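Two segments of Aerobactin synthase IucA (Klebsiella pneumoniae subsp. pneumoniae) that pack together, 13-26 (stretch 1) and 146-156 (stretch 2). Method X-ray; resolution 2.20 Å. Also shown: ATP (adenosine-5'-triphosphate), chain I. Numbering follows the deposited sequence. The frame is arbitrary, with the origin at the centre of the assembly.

Stretch 1 13-26: DVAAQCFLNSLVRE
Stretch 2, residues 146-156: LVGHAFHPAPK

At the apolar centre of this contact, Cys-18 points toward the loop in the m rotamer (chi1 -67°), and its SG rests 3.3 Å from CG1 of Val-147, a t rotamer that points toward the helix in return. One turn earlier, Val-14 (m) extends the patch, its CG2 3.6 Å from Val-147 CG2. The pairing illustrates a general principle: a segment with no regular secondary structure can pack on a helix through apolar side chains, an aromatic ring and close backbone approaches. Here stretches 13-26 and 146-156 of the aerobactin synthase IucA bury 585 Å² between them, both sides summed. The first is helical over most of its length; the second is loop throughout. From Val-147 beside Val-14, the loop advances along the helix, placing Ala-150 near Cys-18 (CA to CA 5.1 Å) and Phe-151 near Ser-22 (CA to CA 4.4 Å), then turns back to Phe-19; the closest of these CA pairs is Phe-19 CA to Pro-153 CA, 4.0 Å.

The backbone is close around the cysteine as well: Cys-18 CA makes a CA-H...O contact of 3.5 Å with Ala-150 O, and Cys-18 CB sits 3.3 Å from His-152 O. The CA-to-CB bond of Phe-19 (t, chi2 -88°) points sideways to the loop, and its ring meets Pro-153 obliquely, with Phe-19 CD2 4.0 Å from Pro-153 CB; the proline ring is C-gamma endo.

Farther along the helix, Phe-151 contributes the largest covered area of any residue here. Its backbone (phi/psi -124/44) and m rotamer (chi1 -77°, chi2 76°) bring the ring end nearer the helix than its sideways CA-to-CB bond suggests. Asn-21 CB lies over one face, 4.1 Å from Phe-151 CE2. Over the opposite face the guanidinium of Arg-25 lies flat, centres 3.5 Å apart and planes at 12°, so its positive charge meets the ring's pi electrons in a cation-pi interaction. Arg-25 reaches this position with chi angles 170°, 177°, -75° and 179°; its NE and NH2 are hydrogen-bonded elsewhere in the structure.

At the polar edge, Ser-22 OG (t) approaches Phe-151 O to 3.2 Å. Several polar groups bond within their own stretch. Asp-13 (t) caps the helix: its OD1 accepts from Ala-16 N at 2.9 Å and, weakly, from Ala-15 N, also at 2.9 Å. Gln-17 NE2 donates to Asn-21 OD1 at 2.7 Å, bridging one helical turn. In the loop, Phe-151 N donates to His-149 ND1 (3.1 Å) and Ala-154 N to His-152 ND1 (3.0 Å), so two histidines, both t, help hold its bends. Gly-148, at phi/psi 86/-150, adopts a conformation that calls for glycine; a CB there would lie 2.9 Å from Pro-155 CB. At the nucleotide-facing edge, the adenine of ATP lies over one face of the His-149 ring, with His-149 CD2 3.2 Å from ATP N1.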

# COMPACT_ATOMS: atom_id res chain seq x y z
N ASP A 13 -23.94 -27.87 14.37
CA ASP A 13 -24.84 -27.24 13.41
C ASP A 13 -25.25 -25.88 13.94
O ASP A 13 -26.08 -25.77 14.84
CB ASP A 13 -26.07 -28.12 13.16
CG ASP A 13 -26.86 -27.68 11.94
OD1 ASP A 13 -26.74 -26.50 11.54
OD2 ASP A 13 -27.60 -28.52 11.38
N VAL A 14 -24.64 -24.84 13.38
CA VAL A 14 -24.95 -23.46 13.75
C VAL A 14 -26.26 -22.99 13.13
O VAL A 14 -26.88 -22.06 13.62
CB VAL A 14 -23.81 -22.49 13.34
CG1 VAL A 14 -22.56 -22.78 14.15
CG2 VAL A 14 -23.53 -22.59 11.84
N ALA A 15 -26.67 -23.64 12.04
CA ALA A 15 -27.93 -23.31 11.38
C ALA A 15 -29.11 -23.80 12.21
O ALA A 15 -30.07 -23.07 12.44
CB ALA A 15 -27.97 -23.91 9.98
N ALA A 16 -29.03 -25.05 12.65
CA ALA A 16 -30.10 -25.63 13.45
C ALA A 16 -30.26 -24.87 14.76
O ALA A 16 -31.37 -24.73 15.27
CB ALA A 16 -29.82 -27.10 13.72
N GLN A 17 -29.15 -24.38 15.29
CA GLN A 17 -29.16 -23.68 16.57
C GLN A 17 -29.99 -22.40 16.49
O GLN A 17 -30.55 -21.95 17.49
CB GLN A 17 -27.74 -23.36 17.03
CG GLN A 17 -27.61 -23.10 18.52
CD GLN A 17 -27.81 -24.34 19.36
OE1 GLN A 17 -27.09 -25.33 19.20
NE2 GLN A 17 -28.79 -24.31 20.25
N CYS A 18 -30.07 -21.83 15.29
CA CYS A 18 -30.89 -20.64 15.06
C CYS A 18 -32.36 -20.97 15.16
O CYS A 18 -33.13 -20.28 15.83
CB CYS A 18 -30.58 -20.03 13.69
SG CYS A 18 -28.93 -19.34 13.53
N PHE A 19 -32.76 -22.04 14.48
CA PHE A 19 -34.13 -22.53 14.53
C PHE A 19 -34.53 -22.83 15.97
O PHE A 19 -35.58 -22.40 16.44
CB PHE A 19 -34.29 -23.78 13.65
CG PHE A 19 -35.65 -24.40 13.71
CD1 PHE A 19 -35.96 -25.35 14.68
CD2 PHE A 19 -36.63 -24.06 12.79
CE1 PHE A 19 -37.21 -25.92 14.73
CE2 PHE A 19 -37.88 -24.63 12.83
CZ PHE A 19 -38.18 -25.57 13.81
N LEU A 20 -33.66 -23.54 16.67
CA LEU A 20 -33.96 -24.01 18.02
C LEU A 20 -33.91 -22.89 19.06
O LEU A 20 -34.82 -22.77 19.88
CB LEU A 20 -32.99 -25.13 18.41
CG LEU A 20 -33.07 -26.40 17.56
CD1 LEU A 20 -31.95 -27.37 17.91
CD2 LEU A 20 -34.43 -27.07 17.71
N ASN A 21 -32.86 -22.07 19.03
CA ASN A 21 -32.74 -20.96 19.98
C ASN A 21 -33.85 -19.94 19.79
O ASN A 21 -34.37 -19.38 20.76
CB ASN A 21 -31.38 -20.26 19.84
CG ASN A 21 -30.24 -21.09 20.39
OD1 ASN A 21 -30.43 -22.24 20.80
ND2 ASN A 21 -29.04 -20.52 20.40
N SER A 22 -34.21 -19.70 18.54
CA SER A 22 -35.33 -18.82 18.23
C SER A 22 -36.61 -19.36 18.87
O SER A 22 -37.38 -18.62 19.47
CB SER A 22 -35.51 -18.68 16.71
OG SER A 22 -36.50 -17.73 16.40
N LEU A 23 -36.81 -20.67 18.75
CA LEU A 23 -37.98 -21.34 19.33
C LEU A 23 -37.96 -21.29 20.86
O LEU A 23 -38.97 -20.95 21.48
CB LEU A 23 -38.04 -22.79 18.85
CG LEU A 23 -39.17 -23.66 19.42
CD1 LEU A 23 -40.53 -23.14 18.97
CD2 LEU A 23 -38.99 -25.11 19.00
N VAL A 24 -36.83 -21.63 21.45
CA VAL A 24 -36.70 -21.69 22.91
C VAL A 24 -36.98 -20.34 23.57
O VAL A 24 -37.47 -20.28 24.69
CB VAL A 24 -35.29 -22.18 23.31
CG1 VAL A 24 -35.03 -21.96 24.80
CG2 VAL A 24 -35.13 -23.65 22.97
N ARG A 25 -36.64 -19.26 22.88
CA ARG A 25 -36.88 -17.92 23.40
C ARG A 25 -38.36 -17.55 23.39
O ARG A 25 -38.84 -16.84 24.28
CB ARG A 25 -36.08 -16.89 22.60
CG ARG A 25 -36.44 -15.44 22.91
CD ARG A 25 -35.57 -14.47 22.13
NE ARG A 25 -34.22 -14.38 22.68
CZ ARG A 25 -33.26 -13.61 22.17
NH1 ARG A 25 -33.50 -12.86 21.11
NH2 ARG A 25 -32.06 -13.60 22.73
N GLU A 26 -39.08 -18.03 22.38
CA GLU A 26 -40.47 -17.62 22.17
C GLU A 26 -41.48 -18.61 22.75
O GLU A 26 -42.69 -18.46 22.54
CB GLU A 26 -40.73 -17.43 20.67
CG GLU A 26 -39.79 -16.43 20.02
CD GLU A 26 -40.10 -16.19 18.56
OE1 GLU A 26 -41.24 -16.47 18.13
OE2 GLU A 26 -39.19 -15.72 17.84
N LEU A 146 -22.07 -16.08 8.00
CA LEU A 146 -22.57 -17.27 7.32
C LEU A 146 -23.77 -17.87 8.04
O LEU A 146 -24.53 -18.64 7.45
CB LEU A 146 -21.46 -18.33 7.20
CG LEU A 146 -20.22 -17.95 6.40
CD1 LEU A 146 -19.30 -19.16 6.28
CD2 LEU A 146 -20.57 -17.39 5.02
N VAL A 147 -23.94 -17.53 9.31
CA VAL A 147 -25.06 -18.05 10.09
C VAL A 147 -26.30 -17.20 9.88
O VAL A 147 -27.42 -17.71 9.84
CB VAL A 147 -24.73 -18.08 11.60
CG1 VAL A 147 -25.95 -18.50 12.40
CG2 VAL A 147 -23.57 -19.03 11.87
N GLY A 148 -26.10 -15.89 9.75
CA GLY A 148 -27.21 -14.97 9.57
C GLY A 148 -27.78 -14.55 10.91
O GLY A 148 -27.06 -14.51 11.91
N HIS A 149 -29.07 -14.24 10.93
CA HIS A 149 -29.75 -13.84 12.17
C HIS A 149 -29.79 -15.00 13.16
O HIS A 149 -30.31 -16.08 12.85
CB HIS A 149 -31.16 -13.36 11.87
CG HIS A 149 -31.74 -12.48 12.94
ND1 HIS A 149 -31.82 -12.87 14.26
CD2 HIS A 149 -32.27 -11.24 12.88
CE1 HIS A 149 -32.37 -11.91 14.97
NE2 HIS A 149 -32.65 -10.90 14.16
N ALA A 150 -29.24 -14.78 14.34
CA ALA A 150 -29.03 -15.85 15.31
C ALA A 150 -30.34 -16.34 15.91
O ALA A 150 -30.41 -17.46 16.43
CB ALA A 150 -28.08 -15.40 16.40
N PHE A 151 -31.37 -15.49 15.86
CA PHE A 151 -32.68 -15.83 16.41
C PHE A 151 -33.77 -15.71 15.34
O PHE A 151 -34.85 -15.16 15.59
CB PHE A 151 -33.00 -14.94 17.61
CG PHE A 151 -32.28 -15.36 18.86
CD1 PHE A 151 -30.93 -15.08 19.02
CD2 PHE A 151 -32.93 -16.04 19.87
CE1 PHE A 151 -30.26 -15.46 20.16
CE2 PHE A 151 -32.27 -16.42 21.01
CZ PHE A 151 -30.92 -16.14 21.16
N HIS A 152 -33.47 -16.23 14.16
CA HIS A 152 -34.45 -16.40 13.10
C HIS A 152 -34.43 -17.87 12.70
O HIS A 152 -33.37 -18.50 12.71
CB HIS A 152 -34.14 -15.50 11.90
CG HIS A 152 -35.28 -15.33 10.95
ND1 HIS A 152 -35.52 -16.20 9.91
CD2 HIS A 152 -36.27 -14.40 10.90
CE1 HIS A 152 -36.60 -15.81 9.25
NE2 HIS A 152 -37.07 -14.72 9.83
N PRO A 153 -35.60 -18.45 12.38
CA PRO A 153 -35.62 -19.86 11.99
C PRO A 153 -35.02 -20.13 10.61
O PRO A 153 -34.40 -21.17 10.40
CB PRO A 153 -37.11 -20.21 12.01
CG PRO A 153 -37.81 -18.92 11.80
CD PRO A 153 -36.97 -17.90 12.49
N ALA A 154 -35.22 -19.20 9.68
CA ALA A 154 -34.70 -19.32 8.33
C ALA A 154 -33.96 -18.05 7.90
O ALA A 154 -34.42 -17.33 7.03
CB ALA A 154 -35.83 -19.62 7.36
N PRO A 155 -32.80 -17.79 8.53
CA PRO A 155 -32.03 -16.57 8.25
C PRO A 155 -31.41 -16.52 6.85
O PRO A 155 -31.00 -15.44 6.42
CB PRO A 155 -30.93 -16.62 9.32
CG PRO A 155 -30.79 -18.05 9.66
CD PRO A 155 -32.16 -18.64 9.54
N LYS A 156 -31.35 -17.66 6.16
CA LYS A 156 -30.74 -17.73 4.84
C LYS A 156 -31.72 -18.20 3.77
O LYS A 156 -31.36 -18.98 2.89
CB LYS A 156 -29.52 -18.65 4.86
CG LYS A 156 -28.40 -18.18 5.79
CD LYS A 156 -27.81 -16.86 5.33
CE LYS A 156 -26.65 -16.43 6.21
NZ LYS A 156 -26.13 -15.09 5.83
PG ATP I . -28.86 -1.89 5.15
O1G ATP I . -28.00 -2.07 3.92
O2G ATP I . -28.09 -1.93 6.44
O3G ATP I . -29.82 -0.72 5.06
PB ATP I . -31.35 -3.36 5.48
O1B ATP I . -31.87 -4.51 4.65
O2B ATP I . -32.01 -2.00 5.36
O3B ATP I . -29.76 -3.24 5.22
PA ATP I . -32.58 -4.47 7.81
O1A ATP I . -33.86 -4.06 7.13
O2A ATP I . -32.38 -4.18 9.28
O3A ATP I . -31.34 -3.81 7.03
O5' ATP I . -32.32 -6.05 7.60
C5' ATP I . -31.14 -6.61 8.17
C4' ATP I . -30.62 -7.78 7.34
O4' ATP I . -29.48 -8.32 8.01
C3' ATP I . -31.64 -8.90 7.20
O3' ATP I . -31.74 -9.28 5.82
C2' ATP I . -31.10 -10.05 8.03
O2' ATP I . -31.23 -11.30 7.37
C1' ATP I . -29.63 -9.71 8.25
N9 ATP I . -29.20 -10.02 9.63
C8 ATP I . -28.21 -10.88 9.93
N7 ATP I . -28.03 -10.96 11.28
C5 ATP I . -28.93 -10.13 11.85
C6 ATP I . -29.27 -9.74 13.23
N6 ATP I . -28.59 -10.28 14.27
N1 ATP I . -30.27 -8.84 13.40
C2 ATP I . -30.94 -8.31 12.36
N3 ATP I . -30.67 -8.63 11.08
C4 ATP I . -29.70 -9.51 10.76